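Local coordinates for protein acyl-coa oxidase (Arabidopsis thaliana, PDB 1W07) that oxidises long- and medium-chain acyl-CoAs to 2-trans-enoyl-CoAs with FAD as cofactor, passing the electrons to oxygen and releasing hydrogen peroxide in peroxisomal fatty acid beta-oxidation, at residues R298-A303 and A602-F607; F335-S340 and E393-L398; Y342-V347 and T385-D390; A560-H565 and S591-V596. The protein carries 1 engineered substitution. All coordinates share one frame; numbering follows the deposited sequence.

Contact 1. Residues R298-A303 and A602-F607; sequences RAVCIA and ALVDAF
The CA atoms of Cys301 and Val604 lie only 4.9 Å apart, so close that the backbone of 298-303 is itself part of the interface with 602-607. Val604 drives its CB against the main chain there, 3.6 Å from Cys301 CA, and straddles that carbon: CG1 lies on the side of Val300, 3.9 Å from Val300 CG1, while CG2 goes toward Cys301 SG. The thiol is turned to meet it, SG being anti to the backbone N (chi1 178°). Cys301 CB completes the contact at the rim of the Phe607 ring, in its plane, 3.9 Å from CD1; one face of that ring folds back over Val604 CA and the Leu603 carbonyl oxygen. No hydrogen bond crosses, and all four touching residues are buried. An alanine in place of Val604 keeps CB but is likely to leave Val300 CG1 and Cys301 SG without the methyls they face. Asp605 forms salt bridges with Arg11 and with Arg305 of helix 278-309. The arrangement is a close backbone approach of helix 278-309, in the C-alpha1 domain, to the short helix 600-605 and the turn after it, in the C-terminal helical domain of acyl-CoA oxidases.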
# COMPACT_ATOMS: atom_id res chain seq x y z
N ARG B 298 6.57 13.58 -5.45
CA ARG B 298 6.69 12.93 -6.76
C ARG B 298 5.36 12.25 -7.08
O ARG B 298 4.82 12.43 -8.18
CB ARG B 298 7.81 11.89 -6.78
CG ARG B 298 9.23 12.45 -6.70
CD ARG B 298 10.27 11.34 -6.50
NE ARG B 298 10.39 10.47 -7.67
CZ ARG B 298 11.34 9.55 -7.84
NH1 ARG B 298 12.25 9.35 -6.90
NH2 ARG B 298 11.40 8.86 -8.97
N ALA B 299 4.84 11.49 -6.12
CA ALA B 299 3.59 10.77 -6.31
C ALA B 299 2.44 11.73 -6.57
O ALA B 299 1.65 11.52 -7.49
CB ALA B 299 3.29 9.88 -5.07
N VAL B 300 2.34 12.79 -5.77
CA VAL B 300 1.28 13.80 -5.92
C VAL B 300 1.37 14.51 -7.29
O VAL B 300 0.34 14.82 -7.90
CB VAL B 300 1.35 14.86 -4.78
CG1 VAL B 300 0.46 16.07 -5.10
CG2 VAL B 300 0.95 14.19 -3.45
N CYS B 301 2.58 14.77 -7.76
CA CYS B 301 2.77 15.43 -9.05
C CYS B 301 2.16 14.53 -10.14
O CYS B 301 1.44 15.00 -11.01
CB CYS B 301 4.26 15.63 -9.31
SG CYS B 301 4.71 16.38 -10.90
N ILE B 302 2.44 13.23 -10.06
CA ILE B 302 1.93 12.28 -11.04
C ILE B 302 0.41 12.19 -11.01
O ILE B 302 -0.25 12.31 -12.04
CB ILE B 302 2.56 10.88 -10.82
CG1 ILE B 302 4.08 10.96 -11.03
CG2 ILE B 302 1.95 9.88 -11.79
CD1 ILE B 302 4.87 9.69 -10.61
N ALA B 303 -0.14 11.98 -9.82
CA ALA B 303 -1.58 11.85 -9.69
C ALA B 303 -2.29 13.15 -10.04
O ALA B 303 -3.36 13.11 -10.67
CB ALA B 303 -1.96 11.38 -8.27
N ALA B 602 -0.20 23.69 -11.26
CA ALA B 602 0.92 24.61 -11.02
C ALA B 602 1.58 24.29 -9.68
O ALA B 602 2.81 24.40 -9.55
CB ALA B 602 0.43 26.07 -11.05
N LEU B 603 0.80 23.90 -8.68
CA LEU B 603 1.39 23.58 -7.38
C LEU B 603 2.34 22.38 -7.45
O LEU B 603 3.27 22.28 -6.64
CB LEU B 603 0.28 23.32 -6.36
CG LEU B 603 -0.47 24.58 -5.89
CD1 LEU B 603 -1.67 24.19 -5.03
CD2 LEU B 603 0.48 25.47 -5.12
N VAL B 604 2.13 21.46 -8.39
CA VAL B 604 3.05 20.33 -8.50
C VAL B 604 4.18 20.65 -9.46
O VAL B 604 5.25 20.03 -9.41
CB VAL B 604 2.33 19.01 -8.92
CG1 VAL B 604 1.24 18.68 -7.91
CG2 VAL B 604 1.78 19.09 -10.37
N ASP B 605 3.97 21.64 -10.34
CA ASP B 605 5.02 22.03 -11.29
C ASP B 605 6.09 22.73 -10.47
O ASP B 605 7.27 22.75 -10.84
CB ASP B 605 4.50 23.01 -12.35
CG ASP B 605 3.54 22.37 -13.34
OD1 ASP B 605 3.63 21.15 -13.61
OD2 ASP B 605 2.69 23.13 -13.89
N ALA B 606 5.69 23.31 -9.34
CA ALA B 606 6.64 24.01 -8.47
C ALA B 606 7.76 23.08 -8.00
O ALA B 606 8.83 23.55 -7.59
CB ALA B 606 5.90 24.59 -7.27
N PHE B 607 7.52 21.77 -8.06
CA PHE B 607 8.52 20.77 -7.64
C PHE B 607 9.68 20.80 -8.63
O PHE B 607 10.80 20.40 -8.31
CB PHE B 607 7.88 19.38 -7.62
CG PHE B 607 6.69 19.26 -6.70
CD1 PHE B 607 5.70 18.30 -6.92
CD2 PHE B 607 6.56 20.10 -5.59
CE1 PHE B 607 4.60 18.19 -6.05
CE2 PHE B 607 5.48 19.99 -4.71
CZ PHE B 607 4.49 19.03 -4.95

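Contact 2. Residues F335-S340 and E393-L398; sequences FPLLAS and EECRKL. With FAD (flavin-adenine dinucleotide), chain C.
Leu337 reaches from helix 328-363 to Cys395 and Glu394 on helix 370-398, two members of the helical bundle of the C-alpha1 domain. Its CB packs against Val300 CG2 of helix 278-309. CG is anti to the carbonyl carbon (chi1 -61°), and the extended second torsion sends CD1 on across the gap, where it comes 3.8 Å from Cys395 SG and 4.2 Å from Glu394 CG. That one methyl carries the contact, since the backbones stay well apart, with 8.6 Å between the CA atoms of Leu337 and Cys395. Glu394 lends only its aliphatic part; its carboxylate leads away to a salt bridge with Arg333, an FAD-binding residue. Farther along, at Leu398, the chain comes beside the cofactor: Leu398 O, 3.3 Å from FAD C4B on the ribose of the adenosine half, is hydrogen-bonded to Gln330 NE2. Val418 and Cys421 of the second subunit pack against the Glu393, Arg396 and Lys397 side of this turn. There Glu393 is held by two cations, which fix its carboxylate and probably favour its charged form. Arg396 grips it side-on, NE to OE2 and NH2 to OE1, the latter at 2.7 Å on the syn lone pair, while Lys397 NZ takes the anti lone pair of the same Glu393 OE1 at 2.9 Å.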
# COMPACT_ATOMS: atom_id res chain seq x y z
N PHE B 335 -5.72 16.37 -2.68
CA PHE B 335 -5.31 17.65 -2.12
C PHE B 335 -4.71 17.57 -0.71
O PHE B 335 -3.80 18.33 -0.39
CB PHE B 335 -6.47 18.64 -2.17
CG PHE B 335 -6.83 19.08 -3.58
CD1 PHE B 335 -7.90 19.95 -3.78
CD2 PHE B 335 -6.11 18.63 -4.69
CE1 PHE B 335 -8.25 20.36 -5.06
CE2 PHE B 335 -6.45 19.05 -5.99
CZ PHE B 335 -7.53 19.92 -6.17
N PRO B 336 -5.21 16.66 0.14
CA PRO B 336 -4.61 16.57 1.48
C PRO B 336 -3.16 16.07 1.33
O PRO B 336 -2.28 16.46 2.10
CB PRO B 336 -5.52 15.56 2.19
CG PRO B 336 -6.88 15.84 1.56
CD PRO B 336 -6.50 15.95 0.09
N LEU B 337 -2.89 15.24 0.32
CA LEU B 337 -1.52 14.74 0.10
C LEU B 337 -0.62 15.84 -0.47
O LEU B 337 0.58 15.91 -0.18
CB LEU B 337 -1.55 13.55 -0.84
CG LEU B 337 -2.35 12.33 -0.34
CD1 LEU B 337 -2.21 11.22 -1.36
CD2 LEU B 337 -1.85 11.88 1.03
N LEU B 338 -1.20 16.69 -1.31
CA LEU B 338 -0.46 17.82 -1.87
C LEU B 338 -0.14 18.74 -0.69
O LEU B 338 0.98 19.20 -0.54
CB LEU B 338 -1.32 18.54 -2.90
CG LEU B 338 -0.82 19.91 -3.37
CD1 LEU B 338 0.57 19.81 -4.00
CD2 LEU B 338 -1.84 20.47 -4.35
N ALA B 339 -1.12 18.99 0.16
CA ALA B 339 -0.89 19.85 1.33
C ALA B 339 0.19 19.25 2.26
O ALA B 339 1.03 19.98 2.80
CB ALA B 339 -2.19 20.06 2.10
N SER B 340 0.15 17.92 2.43
CA SER B 340 1.10 17.20 3.29
C SER B 340 2.52 17.27 2.73
O SER B 340 3.49 17.29 3.49
CB SER B 340 0.70 15.73 3.45
OG SER B 340 -0.52 15.56 4.15
N GLU B 393 0.78 5.12 -2.31
CA GLU B 393 -0.10 4.07 -2.80
C GLU B 393 -1.47 4.65 -3.15
O GLU B 393 -2.12 4.19 -4.10
CB GLU B 393 -0.24 2.93 -1.76
CG GLU B 393 -1.42 1.97 -2.04
CD GLU B 393 -1.41 1.34 -3.44
OE1 GLU B 393 -2.45 0.78 -3.86
OE2 GLU B 393 -0.36 1.37 -4.12
N GLU B 394 -1.91 5.64 -2.39
CA GLU B 394 -3.20 6.27 -2.66
C GLU B 394 -3.14 7.03 -3.99
O GLU B 394 -4.14 7.11 -4.72
CB GLU B 394 -3.57 7.22 -1.53
CG GLU B 394 -4.88 7.97 -1.73
CD GLU B 394 -6.14 7.09 -1.72
OE1 GLU B 394 -7.22 7.65 -1.96
OE2 GLU B 394 -6.06 5.86 -1.48
N CYS B 395 -1.98 7.59 -4.31
CA CYS B 395 -1.85 8.31 -5.57
C CYS B 395 -1.95 7.31 -6.70
O CYS B 395 -2.44 7.64 -7.79
CB CYS B 395 -0.52 9.06 -5.64
SG CYS B 395 -0.47 10.57 -4.65
N ARG B 396 -1.51 6.08 -6.46
CA ARG B 396 -1.59 5.07 -7.51
C ARG B 396 -3.06 4.75 -7.77
O ARG B 396 -3.49 4.68 -8.92
CB ARG B 396 -0.80 3.82 -7.12
CG ARG B 396 -0.63 2.82 -8.26
CD ARG B 396 -0.09 1.50 -7.75
NE ARG B 396 -1.07 0.89 -6.84
CZ ARG B 396 -2.24 0.40 -7.24
NH1 ARG B 396 -2.58 0.40 -8.52
NH2 ARG B 396 -3.09 -0.06 -6.34
N LYS B 397 -3.85 4.58 -6.70
CA LYS B 397 -5.27 4.28 -6.85
C LYS B 397 -6.00 5.44 -7.52
O LYS B 397 -7.00 5.25 -8.23
CB LYS B 397 -5.91 3.99 -5.49
CG LYS B 397 -5.42 2.71 -4.81
CD LYS B 397 -6.43 2.24 -3.77
CE LYS B 397 -6.02 0.91 -3.14
NZ LYS B 397 -4.82 1.04 -2.26
N LEU B 398 -5.51 6.65 -7.29
CA LEU B 398 -6.13 7.84 -7.88
C LEU B 398 -5.98 7.83 -9.40
O LEU B 398 -6.70 8.55 -10.10
CB LEU B 398 -5.49 9.10 -7.29
CG LEU B 398 -5.96 9.42 -5.86
CD1 LEU B 398 -5.09 10.49 -5.24
CD2 LEU B 398 -7.41 9.87 -5.90
PA FAD C . -11.43 5.81 -13.79
O1A FAD C . -12.87 5.45 -13.77
O2A FAD C . -10.91 6.58 -14.95
O5B FAD C . -11.08 6.57 -12.42
C5B FAD C . -9.82 7.22 -12.23
C4B FAD C . -9.89 8.14 -11.01
O4B FAD C . -11.03 9.00 -11.21
C3B FAD C . -10.18 7.34 -9.74
O3B FAD C . -9.70 8.05 -8.60
C2B FAD C . -11.70 7.27 -9.74
O2B FAD C . -12.18 7.12 -8.40
C1B FAD C . -12.01 8.70 -10.20
N9A FAD C . -13.37 8.80 -10.76
C8A FAD C . -13.76 8.36 -11.96
N7A FAD C . -15.04 8.64 -12.15
C5A FAD C . -15.48 9.27 -11.06
C6A FAD C . -16.72 9.80 -10.70
N6A FAD C . -17.75 9.75 -11.54
N1A FAD C . -16.84 10.42 -9.45
C2A FAD C . -15.73 10.50 -8.61
N3A FAD C . -14.57 9.99 -8.99
C4A FAD C . -14.42 9.38 -10.18
N1 FAD C . -11.25 -4.62 -18.59
C2 FAD C . -11.83 -5.50 -19.51
O2 FAD C . -12.62 -5.07 -20.35
N3 FAD C . -11.45 -6.85 -19.51
C4 FAD C . -10.49 -7.31 -18.59
O4 FAD C . -10.16 -8.49 -18.59
C4X FAD C . -9.92 -6.43 -17.67
N5 FAD C . -8.92 -6.87 -16.80
C5X FAD C . -8.32 -5.98 -15.89
C6 FAD C . -7.23 -6.40 -15.13
C7 FAD C . -6.54 -5.47 -14.35
C7M FAD C . -5.32 -5.94 -13.55
C8 FAD C . -6.94 -4.13 -14.33
C8M FAD C . -6.17 -3.08 -13.52
C9 FAD C . -8.03 -3.73 -15.08
C9A FAD C . -8.73 -4.65 -15.87
N10 FAD C . -9.77 -4.22 -16.71
C10 FAD C . -10.31 -5.09 -17.67
C1' FAD C . -10.26 -2.82 -16.65
C2' FAD C . -11.12 -2.66 -15.40
O2' FAD C . -12.14 -3.67 -15.38
C3' FAD C . -11.79 -1.29 -15.26
O3' FAD C . -12.58 -1.01 -16.42
C4' FAD C . -10.78 -0.15 -15.07
O4' FAD C . -9.73 -0.54 -14.18
C5' FAD C . -11.48 1.08 -14.51
O5' FAD C . -10.51 2.04 -14.10
P FAD C . -10.36 3.44 -14.87
O1P FAD C . -8.96 3.52 -15.36
O2P FAD C . -11.46 3.59 -15.84
O3P FAD C . -10.54 4.47 -13.65

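Contact 3. Residues Y342-V347 and T385-D390; sequences YAFRFV and TTATAD
With CG anti to the carbonyl carbon (chi1 -62°), Phe344 projects its ring from helix 328-363 toward Ala387 and Thr388, and Thr388 brings its hydroxyl to the ring by the equivalent turn (chi1 -62°), with OG1 beside its own backbone N. This is side-chain packing between two helices of the C-alpha1 bundle, 328-363 and 370-398; within 342-347 and 385-390 the nearest CA atoms, those of Phe344 and Thr388, are 9.2 Å apart. The ring spans that distance and meets the second helix with its edge. Ala387 CB lies near the ring plane, 3.6 Å from Phe344 CZ, and the Thr388 hydroxyl sits beside the neighbouring CD2-CE2 bond. No hydrogen bond joins the segments: Thr388 OG1 is engaged with the carbonyl oxygen of Thr384, one turn back in its own helix, so it meets the phenyl group as a plain van der Waals neighbour. Tyr559 of helix 548-566 also touches Phe344, and Ala292 and Leu296 of helix 278-309 pack on Thr388, which sets the contact among four helices. A leucine in place of Phe344 would probably fall short of Ala387 CB and open a gap between the two helices. Of the ring atoms, CE2 touches both partners, standing 3.8 Å from Ala387 CB and 3.7 Å from Thr388 OG1.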
# COMPACT_ATOMS: atom_id res chain seq x y z
N TYR B 342 3.90 19.78 1.11
CA TYR B 342 4.47 21.06 1.54
C TYR B 342 4.64 21.09 3.07
O TYR B 342 5.64 21.58 3.59
CB TYR B 342 3.58 22.22 1.10
CG TYR B 342 3.74 22.59 -0.37
CD1 TYR B 342 3.22 21.79 -1.38
CD2 TYR B 342 4.42 23.75 -0.74
CE1 TYR B 342 3.36 22.14 -2.73
CE2 TYR B 342 4.58 24.11 -2.07
CZ TYR B 342 4.05 23.30 -3.07
OH TYR B 342 4.19 23.65 -4.39
N ALA B 343 3.66 20.55 3.79
CA ALA B 343 3.75 20.51 5.23
C ALA B 343 5.02 19.77 5.69
O ALA B 343 5.73 20.24 6.59
CB ALA B 343 2.51 19.85 5.80
N PHE B 344 5.32 18.63 5.07
CA PHE B 344 6.50 17.83 5.43
C PHE B 344 7.78 18.51 4.98
O PHE B 344 8.83 18.36 5.60
CB PHE B 344 6.42 16.42 4.84
CG PHE B 344 5.25 15.61 5.35
CD1 PHE B 344 4.51 16.02 6.46
CD2 PHE B 344 4.92 14.41 4.73
CE1 PHE B 344 3.46 15.23 6.94
CE2 PHE B 344 3.88 13.63 5.19
CZ PHE B 344 3.14 14.04 6.30
N ARG B 345 7.70 19.25 3.88
CA ARG B 345 8.86 20.00 3.39
C ARG B 345 9.25 21.08 4.45
O ARG B 345 10.41 21.20 4.85
CB ARG B 345 8.48 20.68 2.07
CG ARG B 345 9.62 21.28 1.29
CD ARG B 345 10.52 20.18 0.80
NE ARG B 345 11.43 20.65 -0.24
CZ ARG B 345 12.15 19.84 -1.00
NH1 ARG B 345 12.07 18.52 -0.84
NH2 ARG B 345 12.96 20.35 -1.91
N PHE B 346 8.26 21.85 4.91
CA PHE B 346 8.50 22.90 5.89
C PHE B 346 8.93 22.33 7.26
O PHE B 346 9.82 22.88 7.92
CB PHE B 346 7.24 23.77 6.03
CG PHE B 346 6.87 24.51 4.75
CD1 PHE B 346 5.53 24.74 4.42
CD2 PHE B 346 7.85 24.93 3.86
CE1 PHE B 346 5.18 25.38 3.23
CE2 PHE B 346 7.52 25.57 2.66
CZ PHE B 346 6.18 25.80 2.34
N VAL B 347 8.31 21.23 7.68
CA VAL B 347 8.70 20.65 8.95
C VAL B 347 10.12 20.11 8.80
O VAL B 347 10.87 20.05 9.77
CB VAL B 347 7.72 19.52 9.39
CG1 VAL B 347 8.06 18.21 8.70
CG2 VAL B 347 7.75 19.38 10.91
N THR B 385 6.90 9.33 7.41
CA THR B 385 7.13 8.14 6.59
C THR B 385 5.86 7.35 6.42
O THR B 385 5.57 6.86 5.33
CB THR B 385 8.22 7.22 7.17
OG1 THR B 385 7.89 6.87 8.52
CG2 THR B 385 9.55 7.91 7.14
N THR B 386 5.10 7.21 7.50
CA THR B 386 3.84 6.48 7.46
C THR B 386 2.90 7.22 6.51
O THR B 386 2.33 6.63 5.59
CB THR B 386 3.22 6.39 8.88
OG1 THR B 386 4.07 5.57 9.69
CG2 THR B 386 1.79 5.81 8.84
N ALA B 387 2.74 8.53 6.71
CA ALA B 387 1.82 9.29 5.86
C ALA B 387 2.24 9.26 4.40
O ALA B 387 1.39 9.19 3.51
CB ALA B 387 1.73 10.74 6.34
N THR B 388 3.55 9.31 4.15
CA THR B 388 4.07 9.32 2.78
C THR B 388 3.86 8.00 2.06
O THR B 388 3.41 7.97 0.91
CB THR B 388 5.57 9.72 2.77
OG1 THR B 388 5.69 11.04 3.30
CG2 THR B 388 6.16 9.68 1.34
N ALA B 389 4.19 6.90 2.74
CA ALA B 389 4.03 5.57 2.17
C ALA B 389 2.57 5.34 1.78
O ALA B 389 2.26 4.93 0.66
CB ALA B 389 4.48 4.51 3.19
N ASP B 390 1.65 5.62 2.70
CA ASP B 390 0.24 5.44 2.38
C ASP B 390 -0.16 6.41 1.25
O ASP B 390 -0.91 6.04 0.35
CB ASP B 390 -0.64 5.71 3.61
CG ASP B 390 -0.45 4.68 4.72
OD1 ASP B 390 0.03 3.54 4.45
OD2 ASP B 390 -0.80 5.02 5.86

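Contact 4. Residues A560-H565 and S591-V596; sequences ALYLLH and SLYTQV
Leu561 and Leu592 make the apolar, well-buried half of this contact, their side chains crossing at about a right angle and meeting methyl to methyl, with 3.9 Å between Leu561 CD1 and Leu592 CD1. Both chains have CG anti to the carbonyl carbon and an extended second torsion, and that carries the two CD1 atoms out into the gap between helices 548-566 and 579-596. The backbones are correspondingly distant, 9.7 Å between the CA atoms of Leu561 and Leu592. More side chains close in here: Ala585, Gln588 and Leu589 pack on Leu561, and Asn554 and Ile558 on Leu592, so the pair is one step in a longer seam between the same two helices.

The tyrosine half is no wider in its approach, but it is more polar and nearer solvent on the Tyr562 side, since Tyr562 is partly exposed whereas Tyr593 is buried. Tyr593 reaches across so that its OH lies 3.8 Å from Tyr562 CD1, approaching that ring obliquely, and no hydrogen bond forms between the two phenols. His565 and Thr594, which take no part in the contact itself, pack on Glu521 and Glu514 of the second subunit. With 100 Å² buried in all and contact confined to two pairs, this is sparse helix-helix packing. What joins the helix pair to the C-alpha1 bundle is helix 328-363: the hydroxyl of Tyr593 is hydrogen-bonded to its Asn332 OD1, and its Pro336 packs on both tyrosines.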
# COMPACT_ATOMS: atom_id res chain seq x y z
N ALA B 560 -4.39 20.90 8.14
CA ALA B 560 -4.95 20.93 9.48
C ALA B 560 -6.41 20.48 9.53
O ALA B 560 -6.78 19.60 10.32
CB ALA B 560 -4.81 22.33 10.07
N LEU B 561 -7.25 21.07 8.69
CA LEU B 561 -8.67 20.72 8.68
C LEU B 561 -8.91 19.29 8.24
O LEU B 561 -9.89 18.66 8.65
CB LEU B 561 -9.45 21.68 7.79
CG LEU B 561 -9.42 23.16 8.22
CD1 LEU B 561 -10.26 24.00 7.26
CD2 LEU B 561 -9.95 23.27 9.64
N TYR B 562 -8.03 18.76 7.39
CA TYR B 562 -8.17 17.38 6.94
C TYR B 562 -7.91 16.43 8.10
O TYR B 562 -8.63 15.46 8.30
CB TYR B 562 -7.18 17.08 5.81
CG TYR B 562 -7.23 15.63 5.39
CD1 TYR B 562 -8.32 15.14 4.68
CD2 TYR B 562 -6.21 14.75 5.73
CE1 TYR B 562 -8.40 13.80 4.33
CE2 TYR B 562 -6.27 13.40 5.38
CZ TYR B 562 -7.38 12.94 4.67
OH TYR B 562 -7.48 11.62 4.32
N LEU B 563 -6.86 16.72 8.87
CA LEU B 563 -6.52 15.87 10.02
C LEU B 563 -7.59 16.00 11.10
O LEU B 563 -7.94 15.02 11.77
CB LEU B 563 -5.16 16.26 10.60
CG LEU B 563 -3.89 15.90 9.79
CD1 LEU B 563 -2.65 16.37 10.55
CD2 LEU B 563 -3.83 14.39 9.56
N LEU B 564 -8.13 17.20 11.27
CA LEU B 564 -9.18 17.40 12.26
C LEU B 564 -10.36 16.49 11.91
O LEU B 564 -10.93 15.81 12.77
CB LEU B 564 -9.62 18.86 12.28
CG LEU B 564 -10.48 19.30 13.47
CD1 LEU B 564 -10.32 20.78 13.71
CD2 LEU B 564 -11.92 18.98 13.20
N HIS B 565 -10.72 16.47 10.64
CA HIS B 565 -11.82 15.64 10.18
C HIS B 565 -11.49 14.15 10.31
O HIS B 565 -12.30 13.36 10.80
CB HIS B 565 -12.16 15.98 8.72
CG HIS B 565 -13.28 15.17 8.15
ND1 HIS B 565 -13.09 13.92 7.62
CD2 HIS B 565 -14.60 15.44 8.02
CE1 HIS B 565 -14.24 13.45 7.18
NE2 HIS B 565 -15.18 14.35 7.41
N SER B 591 -14.49 24.26 0.69
CA SER B 591 -14.21 25.50 0.01
C SER B 591 -12.73 25.62 -0.37
O SER B 591 -12.41 26.09 -1.46
CB SER B 591 -14.62 26.68 0.90
OG SER B 591 -14.07 27.88 0.39
N LEU B 592 -11.84 25.19 0.52
CA LEU B 592 -10.39 25.26 0.24
C LEU B 592 -10.04 24.35 -0.93
O LEU B 592 -9.12 24.64 -1.70
CB LEU B 592 -9.58 24.87 1.49
CG LEU B 592 -9.61 25.85 2.67
CD1 LEU B 592 -8.91 25.25 3.86
CD2 LEU B 592 -8.93 27.15 2.28
N TYR B 593 -10.75 23.24 -1.08
CA TYR B 593 -10.48 22.35 -2.20
C TYR B 593 -10.80 23.10 -3.50
O TYR B 593 -9.99 23.14 -4.44
CB TYR B 593 -11.33 21.08 -2.11
CG TYR B 593 -10.93 20.11 -1.00
CD1 TYR B 593 -9.63 20.09 -0.48
CD2 TYR B 593 -11.83 19.17 -0.53
CE1 TYR B 593 -9.24 19.14 0.50
CE2 TYR B 593 -11.46 18.21 0.44
CZ TYR B 593 -10.17 18.20 0.94
OH TYR B 593 -9.82 17.23 1.87
N THR B 594 -12.00 23.70 -3.55
CA THR B 594 -12.44 24.46 -4.72
C THR B 594 -11.46 25.58 -5.04
O THR B 594 -11.26 25.91 -6.21
CB THR B 594 -13.83 25.05 -4.47
OG1 THR B 594 -14.75 23.97 -4.28
CG2 THR B 594 -14.29 25.94 -5.65
N GLN B 595 -10.85 26.17 -4.02
CA GLN B 595 -9.90 27.25 -4.25
C GLN B 595 -8.57 26.72 -4.78
O GLN B 595 -7.92 27.36 -5.61
CB GLN B 595 -9.66 28.03 -2.96
CG GLN B 595 -10.84 28.88 -2.56
CD GLN B 595 -10.70 29.47 -1.17
OE1 GLN B 595 -9.75 30.19 -0.88
NE2 GLN B 595 -11.66 29.16 -0.30
N VAL B 596 -8.17 25.54 -4.32
CA VAL B 596 -6.90 24.96 -4.76
C VAL B 596 -6.99 24.31 -6.13
O VAL B 596 -5.99 24.26 -6.86
CB VAL B 596 -6.40 23.93 -3.71
CG1 VAL B 596 -5.25 23.08 -4.29
CG2 VAL B 596 -5.92 24.68 -2.49

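Helix 328-363 ties the set together. Contacts 2 and 3 use successive turns of it against helix 370-398, their centres 11 Å apart. Contact 1 abuts contact 2, where Val300 CG1 lies 3.8 Å from Leu338 CB, and meets contact 3 through a probable hydrogen bond of 2.8 Å between Leu603 O and Tyr342 OH. Contact 4 packs on the kinked start of 335-340, with Tyr593 OH 3.3 Å from Pro336 CG. Contacts 1 and 4 thus place the C-terminal domain on two parts of the C-alpha1 bundle. Only contact 2 reaches FAD; the cofactor is about 13 Å from the Val300 side chain and about 12 Å from that of Tyr593, while contact 3 lies away from the FAD-binding and active sites.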